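Local coordinates for protein ATPase associated with various cellular activities, AAA_5 (Staphylothermus marinus, PDB 6N0S) that probably hydrolyses ATP as a McrB-type AAA protein of restriction systems, the piece described being its N-terminal EVE domain, which resembles PUA-like RNA-binding proteins, at residues N17-L21 / Y60-A65; Y143-V147 / I177-G181; L79-N84 / F133-L137; K37-E41 / G163-V167; E54-Y60 / F73-L79. All coordinates share one frame. Residues are numbered along the deposited sequence.

Contact 1. Residues N17-L21 / Y60-A65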
# COMPACT_ATOMS: atom_id res chain seq x y z
N ASN A 17 -5.03 -1.53 3.95
CA ASN A 17 -4.55 -2.65 4.78
C ASN A 17 -5.77 -3.18 5.55
O ASN A 17 -6.13 -2.65 6.61
CB ASN A 17 -3.44 -2.19 5.70
CG ASN A 17 -2.21 -1.69 4.93
OD1 ASN A 17 -1.36 -2.48 4.55
ND2 ASN A 17 -2.13 -0.38 4.69
N ASN A 18 -6.46 -4.16 4.97
CA ASN A 18 -7.75 -4.62 5.44
C ASN A 18 -7.71 -5.97 6.16
O ASN A 18 -8.76 -6.46 6.57
CB ASN A 18 -8.71 -4.75 4.26
CG ASN A 18 -9.96 -3.94 4.45
OD1 ASN A 18 -9.91 -2.77 4.85
ND2 ASN A 18 -11.10 -4.56 4.17
N TRP A 19 -6.56 -6.61 6.25
CA TRP A 19 -6.47 -7.96 6.76
C TRP A 19 -5.81 -7.94 8.13
O TRP A 19 -5.11 -6.99 8.47
CB TRP A 19 -5.70 -8.86 5.77
CG TRP A 19 -6.36 -8.91 4.38
CD1 TRP A 19 -6.06 -8.11 3.30
CD2 TRP A 19 -7.43 -9.77 3.95
NE1 TRP A 19 -6.87 -8.43 2.23
CE2 TRP A 19 -7.73 -9.44 2.60
CE3 TRP A 19 -8.18 -10.79 4.56
CZ2 TRP A 19 -8.70 -10.09 1.86
CZ3 TRP A 19 -9.15 -11.44 3.82
CH2 TRP A 19 -9.41 -11.09 2.49
N ILE A 20 -6.06 -8.99 8.92
CA ILE A 20 -5.44 -9.05 10.25
C ILE A 20 -3.94 -9.08 10.06
O ILE A 20 -3.42 -9.79 9.20
CB ILE A 20 -5.93 -10.28 11.04
CG1 ILE A 20 -7.42 -10.19 11.34
CG2 ILE A 20 -5.13 -10.43 12.38
CD1 ILE A 20 -8.05 -11.53 11.61
N LEU A 21 -3.24 -8.29 10.86
CA LEU A 21 -1.79 -8.18 10.76
C LEU A 21 -1.19 -8.27 12.15
O LEU A 21 -1.81 -7.85 13.12
CB LEU A 21 -1.37 -6.84 10.14
CG LEU A 21 -1.64 -6.67 8.65
CD1 LEU A 21 -1.30 -5.24 8.26
CD2 LEU A 21 -0.85 -7.70 7.84
N TYR A 60 -4.01 3.52 4.80
CA TYR A 60 -5.28 3.29 5.46
C TYR A 60 -5.30 1.90 6.09
O TYR A 60 -4.80 0.93 5.50
CB TYR A 60 -6.43 3.43 4.44
CG TYR A 60 -7.79 3.02 4.94
CD1 TYR A 60 -8.58 3.89 5.68
CD2 TYR A 60 -8.30 1.76 4.67
CE1 TYR A 60 -9.82 3.52 6.13
CE2 TYR A 60 -9.55 1.39 5.12
CZ TYR A 60 -10.30 2.27 5.86
OH TYR A 60 -11.53 1.89 6.32
N ILE A 61 -5.96 1.80 7.23
CA ILE A 61 -6.05 0.59 8.02
C ILE A 61 -7.52 0.23 8.12
O ILE A 61 -8.31 1.04 8.61
CB ILE A 61 -5.44 0.80 9.42
CG1 ILE A 61 -4.04 1.40 9.31
CG2 ILE A 61 -5.40 -0.45 10.17
CD1 ILE A 61 -3.00 0.52 8.67
N GLY A 62 -7.89 -0.97 7.67
CA GLY A 62 -9.26 -1.44 7.87
C GLY A 62 -9.52 -1.87 9.32
O GLY A 62 -8.61 -2.07 10.12
N SER A 63 -10.80 -2.05 9.65
CA SER A 63 -11.17 -2.37 11.03
C SER A 63 -10.54 -3.67 11.51
O SER A 63 -10.15 -3.78 12.68
CB SER A 63 -12.69 -2.45 11.17
OG SER A 63 -13.27 -3.04 10.02
N ARG A 64 -10.42 -4.67 10.63
CA ARG A 64 -9.80 -5.92 11.05
C ARG A 64 -8.30 -5.80 11.22
O ARG A 64 -7.70 -6.70 11.82
CB ARG A 64 -10.12 -7.02 10.04
CG ARG A 64 -11.60 -7.25 9.89
CD ARG A 64 -11.91 -8.66 9.39
NE ARG A 64 -11.05 -9.06 8.28
CZ ARG A 64 -11.25 -8.71 7.01
NH1 ARG A 64 -12.27 -7.93 6.68
NH2 ARG A 64 -10.43 -9.15 6.07
N ALA A 65 -7.66 -4.76 10.70
CA ALA A 65 -6.20 -4.72 10.71
C ALA A 65 -5.64 -4.30 12.06
O ALA A 65 -4.47 -4.57 12.35
CB ALA A 65 -5.70 -3.78 9.62
O HOH W 1 -10.59 -4.50 7.74
O HOH W 2 -12.29 -1.08 5.78

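Contact 2. Residues Y143-V147 / I177-G181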
# COMPACT_ATOMS: atom_id res chain seq x y z
N TYR A 143 0.83 10.20 11.05
CA TYR A 143 0.05 11.36 11.46
C TYR A 143 0.03 11.43 12.99
O TYR A 143 -0.19 10.42 13.67
CB TYR A 143 -1.39 11.29 10.94
CG TYR A 143 -1.56 11.43 9.41
CD1 TYR A 143 -0.80 12.34 8.69
CD2 TYR A 143 -2.50 10.66 8.71
CE1 TYR A 143 -0.95 12.46 7.31
CE2 TYR A 143 -2.66 10.78 7.35
CZ TYR A 143 -1.89 11.68 6.65
OH TYR A 143 -2.05 11.79 5.27
N GLU A 144 0.19 12.64 13.52
CA GLU A 144 0.16 12.78 14.97
C GLU A 144 -1.26 12.68 15.52
O GLU A 144 -1.45 12.25 16.65
CB GLU A 144 0.82 14.09 15.37
CG GLU A 144 2.32 14.03 15.04
CD GLU A 144 3.16 14.93 15.92
OE1 GLU A 144 2.57 15.79 16.61
OE2 GLU A 144 4.41 14.79 15.91
N ASN A 145 -2.26 13.05 14.74
CA ASN A 145 -3.63 12.65 15.05
C ASN A 145 -4.10 11.70 13.95
O ASN A 145 -4.27 12.15 12.80
CB ASN A 145 -4.58 13.84 15.15
CG ASN A 145 -3.93 15.08 15.77
OD1 ASN A 145 -3.63 16.07 15.08
ND2 ASN A 145 -3.72 15.02 17.07
N PRO A 146 -4.33 10.42 14.22
CA PRO A 146 -4.89 9.54 13.19
C PRO A 146 -6.19 10.12 12.64
O PRO A 146 -7.06 10.60 13.38
CB PRO A 146 -5.11 8.21 13.92
CG PRO A 146 -4.12 8.26 15.07
CD PRO A 146 -4.05 9.72 15.48
N VAL A 147 -6.32 10.10 11.33
CA VAL A 147 -7.52 10.60 10.68
C VAL A 147 -8.54 9.46 10.62
O VAL A 147 -8.39 8.52 9.84
CB VAL A 147 -7.21 11.16 9.29
CG1 VAL A 147 -8.44 11.74 8.69
CG2 VAL A 147 -6.13 12.22 9.38
N ILE A 177 -7.37 14.88 3.74
CA ILE A 177 -6.84 13.97 4.75
C ILE A 177 -5.56 14.52 5.34
O ILE A 177 -5.37 14.56 6.56
CB ILE A 177 -6.61 12.58 4.11
CG1 ILE A 177 -7.94 11.89 3.77
CG2 ILE A 177 -5.79 11.68 5.04
CD1 ILE A 177 -7.76 10.66 2.85
N HIS A 178 -4.65 14.95 4.47
CA HIS A 178 -3.41 15.57 4.89
C HIS A 178 -3.65 16.70 5.88
O HIS A 178 -2.91 16.85 6.85
CB HIS A 178 -2.66 16.09 3.67
CG HIS A 178 -1.30 16.65 3.98
ND1 HIS A 178 -0.23 15.86 4.34
CD2 HIS A 178 -0.83 17.92 3.93
CE1 HIS A 178 0.83 16.63 4.52
NE2 HIS A 178 0.50 17.88 4.27
N SER A 179 -4.69 17.50 5.64
CA SER A 179 -4.94 18.68 6.46
C SER A 179 -5.55 18.31 7.80
O SER A 179 -5.76 19.19 8.64
CB SER A 179 -5.87 19.66 5.70
OG SER A 179 -7.24 19.33 5.87
N ARG A 180 -5.84 17.03 8.01
CA ARG A 180 -6.39 16.56 9.26
C ARG A 180 -5.30 15.83 10.04
O ARG A 180 -4.22 15.50 9.54
CB ARG A 180 -7.61 15.67 9.00
CG ARG A 180 -8.90 16.47 8.83
CD ARG A 180 -10.01 15.67 8.19
NE ARG A 180 -11.27 16.42 8.11
CZ ARG A 180 -11.73 17.06 7.03
NH1 ARG A 180 -11.06 17.08 5.87
NH2 ARG A 180 -12.89 17.69 7.11
N GLY A 181 -5.58 15.58 11.30
CA GLY A 181 -4.48 15.25 12.20
C GLY A 181 -3.05 15.70 11.80
O GLY A 181 -2.07 14.93 11.88
OXT GLY A 181 -2.79 16.83 11.38

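Contact 3. Residues L79-N84 / F133-L137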
# COMPACT_ATOMS: atom_id res chain seq x y z
N LEU A 79 6.31 7.65 -3.18
CA LEU A 79 6.73 6.62 -4.12
C LEU A 79 7.40 7.32 -5.31
O LEU A 79 6.71 7.93 -6.14
CB LEU A 79 5.52 5.80 -4.55
CG LEU A 79 5.66 4.89 -5.77
CD1 LEU A 79 6.81 4.06 -5.64
CD2 LEU A 79 4.43 3.99 -5.93
N SER A 80 8.72 7.21 -5.40
CA SER A 80 9.51 8.01 -6.34
C SER A 80 10.21 7.11 -7.35
O SER A 80 10.58 5.98 -7.04
CB SER A 80 10.58 8.83 -5.62
OG SER A 80 11.70 8.01 -5.30
N LYS A 81 10.37 7.63 -8.56
CA LYS A 81 11.04 6.88 -9.61
C LYS A 81 12.50 6.62 -9.26
O LYS A 81 13.03 5.55 -9.57
CB LYS A 81 10.91 7.62 -10.95
CG LYS A 81 10.94 6.70 -12.18
CD LYS A 81 10.75 7.48 -13.49
CE LYS A 81 9.35 8.08 -13.65
NZ LYS A 81 9.21 8.80 -14.97
N GLU A 82 13.13 7.59 -8.59
CA GLU A 82 14.51 7.44 -8.13
C GLU A 82 14.67 6.24 -7.20
O GLU A 82 15.66 5.50 -7.28
CB GLU A 82 14.94 8.74 -7.45
CG GLU A 82 16.26 8.68 -6.72
CD GLU A 82 16.18 9.36 -5.36
OE1 GLU A 82 15.84 10.56 -5.30
OE2 GLU A 82 16.44 8.68 -4.34
N ASN A 83 13.71 6.02 -6.29
CA ASN A 83 13.77 4.82 -5.47
C ASN A 83 13.27 3.58 -6.20
O ASN A 83 13.27 2.49 -5.62
CB ASN A 83 12.97 5.02 -4.17
CG ASN A 83 13.52 6.16 -3.28
OD1 ASN A 83 12.75 6.90 -2.65
ND2 ASN A 83 14.84 6.27 -3.20
N ASN A 84 12.87 3.71 -7.46
CA ASN A 84 12.20 2.62 -8.16
C ASN A 84 12.60 2.61 -9.63
O ASN A 84 11.77 2.43 -10.52
CB ASN A 84 10.67 2.74 -8.04
CG ASN A 84 10.18 2.42 -6.65
OD1 ASN A 84 10.06 1.25 -6.30
ND2 ASN A 84 9.87 3.45 -5.87
N PHE A 133 4.48 -7.70 -7.60
CA PHE A 133 5.07 -6.38 -7.77
C PHE A 133 5.58 -5.86 -6.44
O PHE A 133 5.11 -6.26 -5.36
CB PHE A 133 4.08 -5.38 -8.40
CG PHE A 133 2.89 -5.03 -7.54
CD1 PHE A 133 2.97 -4.03 -6.59
CD2 PHE A 133 1.69 -5.68 -7.70
CE1 PHE A 133 1.86 -3.69 -5.82
CE2 PHE A 133 0.59 -5.36 -6.93
CZ PHE A 133 0.68 -4.36 -5.99
N LEU A 134 6.56 -4.94 -6.52
CA LEU A 134 7.17 -4.31 -5.36
C LEU A 134 7.56 -2.89 -5.69
O LEU A 134 8.32 -2.66 -6.63
CB LEU A 134 8.40 -5.08 -4.91
CG LEU A 134 9.22 -4.52 -3.75
CD1 LEU A 134 8.39 -4.36 -2.54
CD2 LEU A 134 10.35 -5.47 -3.50
N PHE A 135 7.10 -1.95 -4.89
CA PHE A 135 7.56 -0.57 -4.93
C PHE A 135 8.22 -0.24 -3.59
O PHE A 135 7.65 -0.52 -2.52
CB PHE A 135 6.41 0.40 -5.18
CG PHE A 135 5.78 0.25 -6.54
CD1 PHE A 135 6.42 0.71 -7.67
CD2 PHE A 135 4.55 -0.34 -6.68
CE1 PHE A 135 5.85 0.61 -8.92
CE2 PHE A 135 3.98 -0.46 -7.94
CZ PHE A 135 4.65 0.02 -9.06
N ARG A 136 9.39 0.37 -3.65
CA ARG A 136 10.04 0.87 -2.44
C ARG A 136 9.57 2.31 -2.20
O ARG A 136 9.71 3.15 -3.08
CB ARG A 136 11.56 0.80 -2.59
CG ARG A 136 12.10 -0.62 -2.52
CD ARG A 136 13.54 -0.68 -2.97
NE ARG A 136 14.30 -1.65 -2.19
CZ ARG A 136 14.47 -2.93 -2.54
NH1 ARG A 136 13.93 -3.41 -3.65
NH2 ARG A 136 15.20 -3.73 -1.77
N LEU A 137 9.02 2.56 -1.01
CA LEU A 137 8.59 3.87 -0.54
C LEU A 137 9.71 4.57 0.23
O LEU A 137 10.70 3.95 0.64
CB LEU A 137 7.37 3.73 0.38
CG LEU A 137 6.18 3.00 -0.26
CD1 LEU A 137 5.10 2.77 0.77
CD2 LEU A 137 5.65 3.79 -1.45
O HOH W 3 9.91 6.05 -2.86

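Contact 4. Residues K37-E41 / G163-V167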
# COMPACT_ATOMS: atom_id res chain seq x y z
N LYS A 37 -3.98 -10.45 -8.92
CA LYS A 37 -5.04 -10.03 -8.01
C LYS A 37 -5.32 -8.53 -8.06
O LYS A 37 -6.38 -8.11 -7.58
CB LYS A 37 -4.69 -10.40 -6.57
CG LYS A 37 -4.65 -11.89 -6.29
CD LYS A 37 -6.02 -12.42 -5.81
CE LYS A 37 -6.03 -13.94 -5.56
NZ LYS A 37 -5.16 -14.34 -4.40
N HIS A 38 -4.40 -7.71 -8.55
CA HIS A 38 -4.57 -6.26 -8.48
C HIS A 38 -4.09 -5.63 -9.78
O HIS A 38 -3.35 -4.65 -9.80
CB HIS A 38 -3.85 -5.69 -7.27
CG HIS A 38 -4.34 -6.26 -5.99
ND1 HIS A 38 -5.55 -5.90 -5.43
CD2 HIS A 38 -3.83 -7.24 -5.20
CE1 HIS A 38 -5.74 -6.60 -4.33
NE2 HIS A 38 -4.72 -7.42 -4.17
N ALA A 39 -4.50 -6.24 -10.90
CA ALA A 39 -3.84 -5.92 -12.16
C ALA A 39 -4.08 -4.48 -12.55
O ALA A 39 -3.15 -3.77 -12.94
CB ALA A 39 -4.34 -6.86 -13.27
N SER A 40 -5.33 -4.02 -12.51
CA SER A 40 -5.59 -2.64 -12.93
C SER A 40 -5.01 -1.62 -11.94
O SER A 40 -4.68 -0.49 -12.34
CB SER A 40 -7.09 -2.42 -13.11
OG SER A 40 -7.77 -2.34 -11.88
N GLU A 41 -4.92 -1.98 -10.66
CA GLU A 41 -4.30 -1.10 -9.66
C GLU A 41 -2.81 -0.97 -9.89
O GLU A 41 -2.27 0.14 -9.96
CB GLU A 41 -4.57 -1.66 -8.27
CG GLU A 41 -6.06 -1.58 -7.89
CD GLU A 41 -6.55 -2.67 -6.93
OE1 GLU A 41 -6.02 -2.83 -5.78
OE2 GLU A 41 -7.52 -3.35 -7.32
N GLY A 163 -12.44 -4.78 -1.58
CA GLY A 163 -11.55 -5.73 -2.24
C GLY A 163 -10.35 -5.13 -2.92
O GLY A 163 -9.73 -5.80 -3.76
N ARG A 164 -10.03 -3.87 -2.64
CA ARG A 164 -8.91 -3.21 -3.30
C ARG A 164 -7.70 -3.18 -2.38
O ARG A 164 -7.83 -3.18 -1.17
CB ARG A 164 -9.28 -1.78 -3.67
CG ARG A 164 -10.51 -1.66 -4.58
CD ARG A 164 -10.19 -2.04 -5.96
NE ARG A 164 -11.34 -1.81 -6.84
CZ ARG A 164 -11.32 -2.11 -8.14
NH1 ARG A 164 -10.21 -2.64 -8.68
NH2 ARG A 164 -12.40 -1.90 -8.89
N TYR A 165 -6.53 -3.04 -2.99
CA TYR A 165 -5.29 -2.80 -2.26
C TYR A 165 -4.78 -1.38 -2.47
O TYR A 165 -4.41 -0.71 -1.51
CB TYR A 165 -4.22 -3.83 -2.68
CG TYR A 165 -2.83 -3.56 -2.09
CD1 TYR A 165 -2.64 -3.35 -0.74
CD2 TYR A 165 -1.72 -3.50 -2.92
CE1 TYR A 165 -1.40 -3.09 -0.23
CE2 TYR A 165 -0.48 -3.24 -2.42
CZ TYR A 165 -0.32 -3.04 -1.07
OH TYR A 165 0.92 -2.76 -0.56
N LEU A 166 -4.75 -0.89 -3.70
CA LEU A 166 -4.34 0.48 -3.99
C LEU A 166 -5.44 1.19 -4.76
O LEU A 166 -5.91 0.67 -5.78
CB LEU A 166 -3.06 0.50 -4.81
CG LEU A 166 -1.87 -0.14 -4.14
CD1 LEU A 166 -0.74 -0.44 -5.14
CD2 LEU A 166 -1.42 0.79 -3.04
N VAL A 167 -5.87 2.35 -4.27
CA VAL A 167 -6.90 3.10 -4.98
C VAL A 167 -6.46 4.55 -5.20
O VAL A 167 -5.78 5.13 -4.34
CB VAL A 167 -8.24 3.06 -4.22
CG1 VAL A 167 -8.80 1.61 -4.19
CG2 VAL A 167 -8.06 3.60 -2.80

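Contact 5. Residues E54-Y60 / F73-L79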
# COMPACT_ATOMS: atom_id res chain seq x y z
N GLU A 54 6.75 11.30 -9.03
CA GLU A 54 6.67 11.02 -7.60
C GLU A 54 5.21 10.99 -7.19
O GLU A 54 4.43 11.87 -7.57
CB GLU A 54 7.45 12.10 -6.84
CG GLU A 54 7.38 11.96 -5.34
CD GLU A 54 8.31 12.91 -4.57
OE1 GLU A 54 9.47 13.14 -5.01
OE2 GLU A 54 7.88 13.43 -3.52
N LEU A 55 4.80 9.96 -6.47
CA LEU A 55 3.42 9.86 -5.99
C LEU A 55 3.39 10.01 -4.47
O LEU A 55 4.35 9.67 -3.77
CB LEU A 55 2.78 8.52 -6.39
CG LEU A 55 2.85 8.03 -7.83
CD1 LEU A 55 2.26 6.66 -7.93
CD2 LEU A 55 2.10 8.99 -8.76
N LYS A 56 2.28 10.54 -3.97
CA LYS A 56 2.03 10.58 -2.53
C LYS A 56 1.06 9.46 -2.13
O LYS A 56 -0.03 9.33 -2.71
CB LYS A 56 1.43 11.93 -2.12
CG LYS A 56 2.16 13.15 -2.61
CD LYS A 56 3.38 13.48 -1.78
CE LYS A 56 4.62 13.71 -2.66
NZ LYS A 56 4.49 14.83 -3.62
N ILE A 57 1.45 8.66 -1.14
CA ILE A 57 0.68 7.50 -0.70
C ILE A 57 0.17 7.76 0.70
O ILE A 57 0.96 8.00 1.63
CB ILE A 57 1.53 6.22 -0.74
CG1 ILE A 57 2.21 6.06 -2.09
CG2 ILE A 57 0.68 4.99 -0.37
CD1 ILE A 57 1.33 5.89 -3.25
N ILE A 58 -1.12 7.71 0.87
CA ILE A 58 -1.72 7.71 2.20
C ILE A 58 -2.05 6.27 2.58
O ILE A 58 -2.58 5.50 1.78
CB ILE A 58 -2.97 8.59 2.23
CG1 ILE A 58 -2.58 10.06 1.99
CG2 ILE A 58 -3.65 8.44 3.55
CD1 ILE A 58 -3.81 10.98 1.99
N HIS A 59 -1.75 5.91 3.82
CA HIS A 59 -1.87 4.54 4.32
C HIS A 59 -3.12 4.42 5.19
O HIS A 59 -3.27 5.14 6.19
CB HIS A 59 -0.60 4.13 5.09
CG HIS A 59 0.63 4.14 4.22
ND1 HIS A 59 0.98 3.08 3.42
CD2 HIS A 59 1.54 5.11 3.99
CE1 HIS A 59 2.08 3.38 2.75
NE2 HIS A 59 2.43 4.62 3.06
N TYR A 60 -4.01 3.52 4.80
CA TYR A 60 -5.28 3.29 5.46
C TYR A 60 -5.30 1.90 6.09
O TYR A 60 -4.80 0.93 5.50
CB TYR A 60 -6.43 3.43 4.44
CG TYR A 60 -7.79 3.02 4.94
CD1 TYR A 60 -8.58 3.89 5.68
CD2 TYR A 60 -8.30 1.76 4.67
CE1 TYR A 60 -9.82 3.52 6.13
CE2 TYR A 60 -9.55 1.39 5.12
CZ TYR A 60 -10.30 2.27 5.86
OH TYR A 60 -11.53 1.89 6.32
N PHE A 73 -6.77 6.62 8.65
CA PHE A 73 -5.59 6.91 7.85
C PHE A 73 -4.48 7.25 8.84
O PHE A 73 -4.63 8.19 9.63
CB PHE A 73 -5.87 8.06 6.88
CG PHE A 73 -7.05 7.80 5.99
CD1 PHE A 73 -8.32 8.13 6.39
CD2 PHE A 73 -6.87 7.21 4.76
CE1 PHE A 73 -9.42 7.88 5.59
CE2 PHE A 73 -7.99 6.96 3.92
CZ PHE A 73 -9.24 7.28 4.36
N ILE A 74 -3.38 6.52 8.79
CA ILE A 74 -2.38 6.65 9.83
C ILE A 74 -1.15 7.46 9.42
O ILE A 74 -0.42 7.94 10.30
CB ILE A 74 -1.93 5.26 10.37
CG1 ILE A 74 -1.24 4.43 9.28
CG2 ILE A 74 -3.13 4.53 11.03
CD1 ILE A 74 -0.55 3.18 9.88
N GLY A 75 -0.89 7.62 8.14
CA GLY A 75 0.29 8.36 7.73
C GLY A 75 0.40 8.38 6.23
O GLY A 75 -0.47 7.86 5.51
N GLU A 76 1.50 8.96 5.75
CA GLU A 76 1.71 9.02 4.31
C GLU A 76 3.19 8.91 3.99
O GLU A 76 4.05 9.08 4.84
CB GLU A 76 1.12 10.30 3.72
CG GLU A 76 1.56 11.60 4.38
CD GLU A 76 1.01 12.80 3.63
OE1 GLU A 76 1.65 13.18 2.61
OE2 GLU A 76 -0.06 13.30 4.03
N SER A 77 3.47 8.57 2.73
CA SER A 77 4.82 8.37 2.25
C SER A 77 4.89 8.79 0.80
O SER A 77 3.91 9.25 0.22
CB SER A 77 5.27 6.91 2.42
OG SER A 77 4.43 6.09 1.65
N VAL A 78 6.04 8.54 0.18
CA VAL A 78 6.35 8.99 -1.17
C VAL A 78 6.84 7.80 -1.98
O VAL A 78 7.66 7.01 -1.50
CB VAL A 78 7.40 10.13 -1.16
CG1 VAL A 78 7.78 10.53 -2.56
CG2 VAL A 78 6.86 11.35 -0.43
N LEU A 79 6.31 7.65 -3.18
CA LEU A 79 6.73 6.62 -4.12
C LEU A 79 7.40 7.32 -5.31
O LEU A 79 6.71 7.93 -6.14
CB LEU A 79 5.52 5.80 -4.55
CG LEU A 79 5.66 4.89 -5.77
CD1 LEU A 79 6.81 4.06 -5.64
CD2 LEU A 79 4.43 3.99 -5.93

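Contact 1. Residues N17-L21 / Y60-A65
Two backbones run parallel at one end of two neighbouring strands of the mixed sheet, where the end of strand 12-17 meets the end of strand 54-61. Asn-17 and Ile-61 form a parallel bridge, with CA atoms 4.8 Å apart, and the ladder pattern is complete: Asn-17 N donates to Tyr-60 O at 2.9 Å, and Gly-62 N donates to Asn-17 O at 2.7 Å with an angle of 172°. Beyond Gly-62 the chain turns, Ala-65 N bonding to Gly-62 O at 2.9 Å. The turn tucks Ala-65 CB within 3.2 Å of Asn-17 O and brings Ala-65 CA to 3.4 Å from Trp-19 O, a CA-H...O contact.

Asn-17 ND2 adds a second donor to Tyr-60 O at 3.1 Å, and also bonds Glu-15. Gly-62 suits its position because an ideal CB would stand 2.1 Å from Asn-18 OD1, a clash. Two waters bridge the segments: water 1 donates to Asn-18 O and accepts from Arg-64 N, both at 2.9 Å, while water 2 joins Asn-18 OD1 to Tyr-60 OH, each at 3.1 Å. Arg-64 NH2 approaches Trp-19 CE3 to 3.2 Å obliquely. The chemistry is therefore chiefly polar: backbone bonds, two asparagine side chains and bound water extend the pairing of the two strands into their departing loops.

Contact 2. Residues Y143-V147 / I177-G181
Tyr-143 overlaps the side chain of Ile-177 obliquely, with Tyr-143 CE2 4.0 Å and Tyr-143 OH 3.7 Å from Ile-177 CG2. The hydroxyl is satisfied elsewhere: it bonds Glu-76 OE2, the same carboxylate oxygen that His-178 ND1 uses. Next to the tyrosine, Val-147 points toward the helix end; Val-147 CG2 lies 3.7 Å from Ile-177 O and 3.8 Å from Arg-180 CB, and reaches Ile-177 CG2 at 4.4 Å. These contacts dock the last turn of helix 171-178 on strand 138-148, an outermost strand of the five-stranded mixed sheet in this PUA-like domain. That strand turns a corner at Glu-144 and Asn-145, and the chain leaving the helix comes back into the bend. Arg-180 N bonds Ile-177 O at 2.9 Å as the helix gives way to the tail. At the corner Asn-145 N makes a weak hydrogen bond to Gly-181 O at 3.4 Å, nearly straight at 169°, and Gly-181 CA makes a CA-H...O contact of 3.2 Å with Asn-145 O. An ideal CB on Gly-181 would fall 1.6 Å from Asn-145 O, so a side chain could not be accommodated in this pose. Gly-181 carries the terminal carboxylate of this domain construct, whereas the full-length protein continues onward.

Contact 3. Residues L79-N84 / F133-L137
An ST motif shapes the turn that leaves strand 72-80: Ser-80 OG accepts from Asn-83 N at 3.0 Å, and Asn-84 N bonds back to Lys-81 O at 2.8 Å. This turn presents Asn-84 to strand 132-136, the middle strand of the three-stranded antiparallel sheet. The Asn-84 amide meets the backbone of Arg-136 at two points, OD1 accepting from Arg-136 N at 2.9 Å (154°) and ND2 donating to Arg-136 O at 2.8 Å (153°). The second ND2 proton is used as well, since Asn-84 ND2 also donates to Ser-80 O at 2.9 Å. Water 3 adds a bridge, 3.0 Å from Ser-80 N and 2.9 Å from Arg-136 O. Beside these polar contacts, Leu-79 packs against Phe-135 and Leu-137 on one side: Leu-79 CD1 is 3.7 Å from Phe-135 CB, Leu-79 CD2 sits over one face of the Phe-135 ring, and Leu-79 CB is 3.7 Å from Leu-137 CD2. On the outer side Asn-83 O approaches Arg-136 CB to 3.9 Å. The two sheets are thus joined here by apolar packing of Leu-79 and by a carboxamide that serves the N-H and C=O of a single residue, as an adjacent strand's backbone could.

Contact 4. Residues K37-E41 / G163-V167
Gly-163 opens the segment with positive phi (71°), a conformation that favours glycine, and Gly-163 O lies near the plane of the His-38 ring, 4.1 Å from His-38 CE1. Arg-164 follows and extends its guanidinium to the first turn of helix 39-52, where Arg-164 NH1 forms a salt bridge and hydrogen bond with Glu-41 OE2 at 3.1 Å, angle 167°. Tyr-165 N donates to Glu-41 OE1 at 2.8 Å. Tyr-165 CB sits over the face of the imidazole, 3.7 Å from the His-38 ring centroid and 19° off the normal, which fits CH-pi contact, and its ring edge points at the same face in an edge-to-face pair (centroids 5.8 Å apart, planes at 57°). The hydroxyl of Tyr-165 bonds Glu-15 and Trp-32 N. Leu-166 N is the second donor to Glu-41 OE1, at 3.1 Å, and Leu-166 O comes within 3.1 Å of Glu-41 CG. One buried carboxylate therefore receives two successive backbone N-H groups, an arginine and, weakly, His-38 ND1 (3.1 Å to Glu-41 OE1). With His-38 at the N-cap, the arrangement is a helix start docked on the loop entering strand 166-169, an outermost strand of the mixed sheet in this PUA-like fold.

Contact 5. Residues E54-Y60 / F73-L79
Strands 54-60 and 73-79 form the two arms of a twisted antiparallel hairpin, with axes approaching to 4.6 Å at 155°. Bumps on one arm meet hollows on the other. On the face carrying Ile-58, Tyr-60 and Phe-73, the Phe-73 ring fits between two neighbours: Tyr-60 CD1 stands over its face, 3.6 Å from Phe-73 CE2, and Ile-58 CG2 lies 3.7 Å from Phe-73 CD2. Ile-177 of helix 171-178 packs on Ile-58 and Phe-73. On the opposite face, Leu-79 occupies the space between Leu-55 (Leu-55 CD1 to Leu-79 CD2, 4.0 Å) and Ile-57 (Ile-57 CG1 to Leu-79 CB, 4.1 Å). Further along, His-59 reaches across toward the small Ser-77, and His-59 CD2 lies 3.9 Å from Glu-76 CA, over a stretch where Gly-75 contributes no side chain.

The register slips at a beta bulge: Ile-74 and Gly-75 stand opposite His-59 alone, as His-59 N bonds Gly-75 O and Ile-74 N bonds His-59 O, each at 2.9 Å. Elsewhere the pairing is regular, with Ile-57 N to Ser-77 O at 2.9 Å and 180°. His-59 NE2 and Ser-77 OG are hydrogen-bonded at 2.9 Å, and His-59 ND1 bonds Glu-15, so a buried polar chain crosses three adjacent strands amid otherwise largely apolar packing.

Overall arrangement
Contact 5 lies nearest the centre of the chain, about 8 Å away, and its hairpin supplies strands to two others: contact 1 shares Tyr-60 and contact 3 shares Leu-79. Contacts 1 and 3 sit on opposite sides of the chain's centre, their own centres about 23 Å apart. Contact 2 adjoins contact 5 through Glu-76 with His-178 and Tyr-143 with Ile-74, the centres about 12 Å apart. Contact 4 pairs segments 122 residues apart; contacts 3 and 5 nest within its loop, and contact 1 crosses it. All five reach the mixed sheet, so contacts distant in sequence assemble one compact PUA-like domain around it.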